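Local coordinates for Carboxylesterase/phospholipase family protein (PDB 4F21), which probably hydrolyses carboxylic ester bonds as a serine hydrolase of the carboxylesterase/phospholipase family, at residues A[55-67]-A[233-246]. Residues are numbered along the deposited sequence; the frame is centred on the assembly and turned at random.
Sequences DIVNYFDVSLDEI and IKDISNFIAKTFKI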
loop_
_atom_site.group_PDB
_atom_site.type_symbol
_atom_site.label_atom_id
_atom_site.label_comp_id
_atom_site.label_asym_id
_atom_site.label_seq_id
_atom_site.Cartn_x
_atom_site.Cartn_y
_atom_site.Cartn_z
ATOM N N ASP A 55 7.623 -1.751 -14.410
ATOM C CA ASP A 55 8.745 -0.936 -14.875
ATOM C C ASP A 55 9.313 0.026 -13.828
ATOM O O ASP A 55 10.440 0.499 -13.969
ATOM C CB ASP A 55 8.352 -0.150 -16.126
ATOM C CG ASP A 55 7.182 0.797 -15.892
ATOM O OD1 ASP A 55 6.611 1.254 -16.897
ATOM O OD2 ASP A 55 6.825 1.088 -14.730
ATOM N N ILE A 56 8.527 0.314 -12.791
ATOM C CA ILE A 56 8.877 1.310 -11.773
ATOM C C ILE A 56 10.304 1.153 -11.245
ATOM O O ILE A 56 10.939 2.121 -10.827
ATOM C CB ILE A 56 7.862 1.279 -10.596
ATOM C CG1 ILE A 56 7.399 2.685 -10.234
ATOM C CG2 ILE A 56 8.420 0.549 -9.378
ATOM C CD1 ILE A 56 6.500 2.718 -9.037
ATOM N N VAL A 57 10.801 -0.077 -11.299
ATOM C CA VAL A 57 12.128 -0.422 -10.817
ATOM C C VAL A 57 13.237 0.383 -11.498
ATOM O O VAL A 57 14.191 0.814 -10.848
ATOM C CB VAL A 57 12.362 -1.939 -10.971
ATOM C CG1 VAL A 57 13.809 -2.252 -11.310
ATOM C CG2 VAL A 57 11.923 -2.648 -9.711
ATOM N N ASN A 58 13.095 0.612 -12.800
ATOM C CA ASN A 58 14.096 1.366 -13.547
ATOM C C ASN A 58 14.022 2.864 -13.277
ATOM O O ASN A 58 14.788 3.639 -13.851
ATOM C CB ASN A 58 13.956 1.114 -15.049
ATOM C CG ASN A 58 13.044 -0.052 -15.364
ATOM O OD1 ASN A 58 13.155 -1.121 -14.766
ATOM N ND2 ASN A 58 12.127 0.155 -16.302
ATOM N N TYR A 59 13.102 3.269 -12.404
ATOM C CA TYR A 59 12.871 4.686 -12.147
ATOM C C TYR A 59 13.489 5.175 -10.841
ATOM O O TYR A 59 13.349 6.341 -10.483
ATOM C CB TYR A 59 11.373 4.995 -12.176
ATOM C CG TYR A 59 10.772 4.893 -13.558
ATOM C CD1 TYR A 59 10.383 3.668 -14.079
ATOM C CD2 TYR A 59 10.604 6.020 -14.347
ATOM C CE1 TYR A 59 9.839 3.568 -15.345
ATOM C CE2 TYR A 59 10.060 5.931 -15.616
ATOM C CZ TYR A 59 9.679 4.702 -16.109
ATOM O OH TYR A 59 9.135 4.607 -17.370
ATOM N N PHE A 60 14.194 4.291 -10.147
ATOM C CA PHE A 60 14.718 4.606 -8.826
ATOM C C PHE A 60 16.227 4.824 -8.823
ATOM O O PHE A 60 16.933 4.380 -9.732
ATOM C CB PHE A 60 14.345 3.494 -7.847
ATOM C CG PHE A 60 12.867 3.294 -7.700
ATOM C CD1 PHE A 60 11.994 4.359 -7.850
ATOM C CD2 PHE A 60 12.349 2.045 -7.415
ATOM C CE1 PHE A 60 10.634 4.183 -7.717
ATOM C CE2 PHE A 60 10.985 1.863 -7.280
ATOM C CZ PHE A 60 10.128 2.932 -7.430
ATOM N N ASP A 61 16.713 5.506 -7.789
ATOM C CA ASP A 61 18.138 5.804 -7.651
ATOM C C ASP A 61 18.800 5.012 -6.521
ATOM O O ASP A 61 19.940 5.295 -6.151
ATOM C CB ASP A 61 18.354 7.301 -7.401
ATOM C CG ASP A 61 17.701 8.172 -8.452
ATOM O OD1 ASP A 61 17.728 7.795 -9.640
ATOM O OD2 ASP A 61 17.159 9.236 -8.087
ATOM N N VAL A 62 18.088 4.033 -5.971
ATOM C CA VAL A 62 18.605 3.239 -4.856
ATOM C C VAL A 62 19.159 1.918 -5.349
ATOM O O VAL A 62 18.626 1.338 -6.292
ATOM C CB VAL A 62 17.505 2.936 -3.834
ATOM C CG1 VAL A 62 18.105 2.414 -2.532
ATOM C CG2 VAL A 62 16.707 4.172 -3.577
ATOM N N SER A 63 20.224 1.446 -4.705
ATOM C CA SER A 63 20.844 0.176 -5.067
ATOM C C SER A 63 19.843 -0.973 -4.973
ATOM O O SER A 63 19.304 -1.256 -3.904
ATOM C CB SER A 63 22.077 -0.104 -4.197
ATOM O OG SER A 63 21.751 -0.203 -2.821
ATOM N N LEU A 64 19.587 -1.617 -6.107
ATOM C CA LEU A 64 18.703 -2.772 -6.147
ATOM C C LEU A 64 19.536 -4.042 -6.218
ATOM O O LEU A 64 19.085 -5.077 -6.710
ATOM C CB LEU A 64 17.748 -2.685 -7.336
ATOM C CG LEU A 64 16.807 -1.479 -7.327
ATOM C CD1 LEU A 64 15.876 -1.531 -8.522
ATOM C CD2 LEU A 64 16.015 -1.397 -6.026
ATOM N N ASP A 65 20.764 -3.941 -5.725
ATOM C CA ASP A 65 21.643 -5.090 -5.587
ATOM C C ASP A 65 21.033 -6.151 -4.673
ATOM O O ASP A 65 21.165 -7.344 -4.930
ATOM C CB ASP A 65 23.004 -4.656 -5.039
ATOM C CG ASP A 65 23.868 -3.984 -6.088
ATOM O OD1 ASP A 65 24.529 -2.975 -5.762
ATOM O OD2 ASP A 65 23.891 -4.468 -7.239
ATOM N N GLU A 66 20.358 -5.715 -3.614
ATOM C CA GLU A 66 19.856 -6.645 -2.605
ATOM C C GLU A 66 18.355 -6.529 -2.352
ATOM O O GLU A 66 17.900 -6.724 -1.225
ATOM C CB GLU A 66 20.606 -6.440 -1.287
ATOM C CG GLU A 66 22.116 -6.452 -1.417
ATOM C CD GLU A 66 22.812 -6.351 -0.077
ATOM O OE1 GLU A 66 22.913 -7.383 0.618
ATOM O OE2 GLU A 66 23.256 -5.239 0.281
ATOM N N ILE A 67 17.587 -6.221 -3.392
ATOM C CA ILE A 67 16.144 -6.043 -3.231
ATOM C C ILE A 67 15.316 -6.899 -4.192
ATOM O O ILE A 67 15.362 -6.707 -5.408
ATOM C CB ILE A 67 15.736 -4.560 -3.382
ATOM C CG1 ILE A 67 16.448 -3.702 -2.337
ATOM C CG2 ILE A 67 14.235 -4.401 -3.240
ATOM C CD1 ILE A 67 16.109 -2.237 -2.414
ATOM N N ILE A 233 8.194 9.552 -7.585
ATOM C CA ILE A 233 9.060 8.397 -7.807
ATOM C C ILE A 233 10.384 8.580 -7.072
ATOM O O ILE A 233 10.889 7.658 -6.424
ATOM C CB ILE A 233 9.307 8.160 -9.306
ATOM C CG1 ILE A 233 8.125 7.413 -9.924
ATOM C CG2 ILE A 233 10.560 7.349 -9.524
ATOM C CD1 ILE A 233 7.976 6.001 -9.412
ATOM N N LYS A 234 10.928 9.790 -7.163
ATOM C CA LYS A 234 12.120 10.145 -6.401
ATOM C C LYS A 234 11.898 9.934 -4.905
ATOM O O LYS A 234 12.747 9.355 -4.224
ATOM C CB LYS A 234 12.524 11.600 -6.666
ATOM C CG LYS A 234 13.703 12.071 -5.829
ATOM C CD LYS A 234 13.757 13.589 -5.726
ATOM C CE LYS A 234 14.900 14.024 -4.817
ATOM N NZ LYS A 234 14.876 15.488 -4.538
ATOM N N ASP A 235 10.756 10.395 -4.395
ATOM C CA ASP A 235 10.465 10.258 -2.968
ATOM C C ASP A 235 10.282 8.800 -2.519
ATOM O O ASP A 235 10.641 8.435 -1.400
ATOM C CB ASP A 235 9.242 11.090 -2.572
ATOM C CG ASP A 235 9.607 12.506 -2.170
ATOM O OD1 ASP A 235 10.810 12.773 -1.962
ATOM O OD2 ASP A 235 8.685 13.343 -2.050
ATOM N N ILE A 236 9.706 7.985 -3.395
ATOM C CA ILE A 236 9.501 6.563 -3.150
ATOM C C ILE A 236 10.855 5.879 -3.051
ATOM O O ILE A 236 11.138 5.137 -2.096
ATOM C CB ILE A 236 8.708 5.930 -4.310
ATOM C CG1 ILE A 236 7.252 6.399 -4.289
ATOM C CG2 ILE A 236 8.775 4.414 -4.252
ATOM C CD1 ILE A 236 6.474 5.963 -5.497
ATOM N N SER A 237 11.683 6.140 -4.060
ATOM C CA SER A 237 13.072 5.705 -4.074
ATOM C C SER A 237 13.736 6.053 -2.751
ATOM O O SER A 237 14.276 5.186 -2.063
ATOM C CB SER A 237 13.816 6.388 -5.223
ATOM O OG SER A 237 15.199 6.490 -4.947
ATOM N N ASN A 238 13.662 7.326 -2.381
ATOM C CA ASN A 238 14.253 7.793 -1.138
ATOM C C ASN A 238 13.679 7.108 0.108
ATOM O O ASN A 238 14.376 6.958 1.112
ATOM C CB ASN A 238 14.165 9.320 -1.038
ATOM C CG ASN A 238 15.127 10.020 -1.981
ATOM O OD1 ASN A 238 14.724 10.827 -2.819
ATOM N ND2 ASN A 238 16.410 9.707 -1.853
ATOM N N PHE A 239 12.423 6.672 0.039
ATOM C CA PHE A 239 11.825 5.930 1.149
ATOM C C PHE A 239 12.456 4.553 1.270
ATOM O O PHE A 239 12.910 4.168 2.347
ATOM C CB PHE A 239 10.309 5.788 0.989
ATOM C CG PHE A 239 9.650 5.012 2.108
ATOM C CD1 PHE A 239 9.212 5.658 3.255
ATOM C CD2 PHE A 239 9.469 3.641 2.013
ATOM C CE1 PHE A 239 8.604 4.952 4.282
ATOM C CE2 PHE A 239 8.865 2.930 3.037
ATOM C CZ PHE A 239 8.432 3.587 4.171
ATOM N N ILE A 240 12.469 3.810 0.167
ATOM C CA ILE A 240 13.127 2.503 0.146
ATOM C C ILE A 240 14.584 2.601 0.619
ATOM O O ILE A 240 15.073 1.734 1.348
ATOM C CB ILE A 240 13.044 1.857 -1.252
ATOM C CG1 ILE A 240 11.589 1.505 -1.577
ATOM C CG2 ILE A 240 13.929 0.619 -1.333
ATOM C CD1 ILE A 240 11.183 1.816 -2.999
ATOM N N ALA A 241 15.259 3.678 0.227
ATOM C CA ALA A 241 16.635 3.918 0.653
ATOM C C ALA A 241 16.752 4.187 2.156
ATOM O O ALA A 241 17.641 3.655 2.817
ATOM C CB ALA A 241 17.241 5.071 -0.136
ATOM N N LYS A 242 15.857 5.018 2.684
ATOM C CA LYS A 242 15.925 5.440 4.082
ATOM C C LYS A 242 15.315 4.428 5.050
ATOM O O LYS A 242 15.414 4.595 6.268
ATOM C CB LYS A 242 15.246 6.802 4.270
ATOM C CG LYS A 242 15.951 7.978 3.600
ATOM C CD LYS A 242 17.300 8.268 4.237
ATOM C CE LYS A 242 18.444 7.953 3.283
ATOM N N THR A 243 14.676 3.390 4.513
ATOM C CA THR A 243 14.079 2.346 5.346
ATOM C C THR A 243 14.912 1.072 5.335
ATOM O O THR A 243 15.110 0.442 6.371
ATOM C CB THR A 243 12.641 2.006 4.917
ATOM O OG1 THR A 243 12.624 1.659 3.526
ATOM C CG2 THR A 243 11.725 3.191 5.156
ATOM N N PHE A 244 15.395 0.690 4.158
ATOM C CA PHE A 244 16.320 -0.432 4.055
ATOM C C PHE A 244 17.737 -0.010 4.454
ATOM O O PHE A 244 18.667 -0.816 4.424
ATOM C CB PHE A 244 16.291 -1.030 2.649
ATOM C CG PHE A 244 15.021 -1.774 2.335
ATOM C CD1 PHE A 244 14.241 -2.301 3.352
ATOM C CD2 PHE A 244 14.609 -1.949 1.026
ATOM C CE1 PHE A 244 13.074 -2.986 3.066
ATOM C CE2 PHE A 244 13.443 -2.629 0.736
ATOM C CZ PHE A 244 12.676 -3.151 1.755
ATOM N N LYS A 245 17.876 1.261 4.835
ATOM C CA LYS A 245 19.133 1.835 5.317
ATOM C C LYS A 245 20.320 1.513 4.419
ATOM O O LYS A 245 21.424 1.260 4.898
ATOM C CB LYS A 245 19.412 1.405 6.759
ATOM C CG LYS A 245 18.389 1.904 7.777
ATOM C CD LYS A 245 18.593 1.227 9.128
ATOM C CE LYS A 245 17.473 1.552 10.111
ATOM N NZ LYS A 245 17.574 2.927 10.681
ATOM N N ILE A 246 20.081 1.520 3.113
ATOM C CA ILE A 246 21.138 1.271 2.144
ATOM C C ILE A 246 21.601 2.579 1.511
ATOM O O ILE A 246 22.785 2.906 1.547
ATOM C CB ILE A 246 20.690 0.270 1.058
ATOM C CG1 ILE A 246 19.252 0.561 0.621
ATOM C CG2 ILE A 246 20.802 -1.152 1.582
ATOM C CD1 ILE A 246 18.642 -0.509 -0.261
ATOM O OXT ILE A 246 20.809 3.348 0.974
#
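Phe60 packs against helix 230-243 and meets four of its residues. Phe60 CE1 is 3.6 Å from Ile233 CD1, and Phe60 CZ is 3.8 Å from Ile236 CG2. CD1 and CB lie against CB of Ser237, while Ile240 CD1 is a looser neighbour of CE2. All four approach the ring obliquely. The Phe60 and Ile233 side chains run at about a right angle. The Ile56 carbonyl oxygen lies 3.4 Å above one face of the Phe60 ring, over its centre. Ile233 CD1 also packs on CG1 and CD1 of Ile56. Its CG2 touches CB of Tyr59 and the CD1-CE1 side of the Phe60 ring.

Val62 makes the next step along the helix. Val62 CG2 is 3.6 Å from Ala241 CB and presses close to Ser237 O (3.0 Å) and OG, tight contacts for a methyl group. CG1, anti to the backbone N (chi1 -166°), reaches Ala241 CB and Ile246 CD1. The one hydrogen bond between the segments is weak: Asp61 N donates to Ser237 OG over 3.4 Å, at an N-H...O angle of 161°.

The fold is that of an alpha/beta hydrolase. Here the last helix packs against the long connection between strands 38-44 and 67-72, which are neighbours in the central sheet. Ile67 opens the second of these strands. Ile67 CD1 gathers Ile240 CG2 and Ile246 CD1, and it comes to the Phe244 ring at the edge, 3.8 Å from Phe244 CD2. Lys245, with positive phi, turns the chain after the helix and leads to the C-terminal Ile246, whose CD1 lies 3.7 Å from Val62 CG1.

Behind this layer, Ile56 touches Trp42 and Ile67 touches Val40, both on strand 38-44. Phe244 stacks on Phe38, and Ile236 and Ile240 rest on Met161 of strand 159-163.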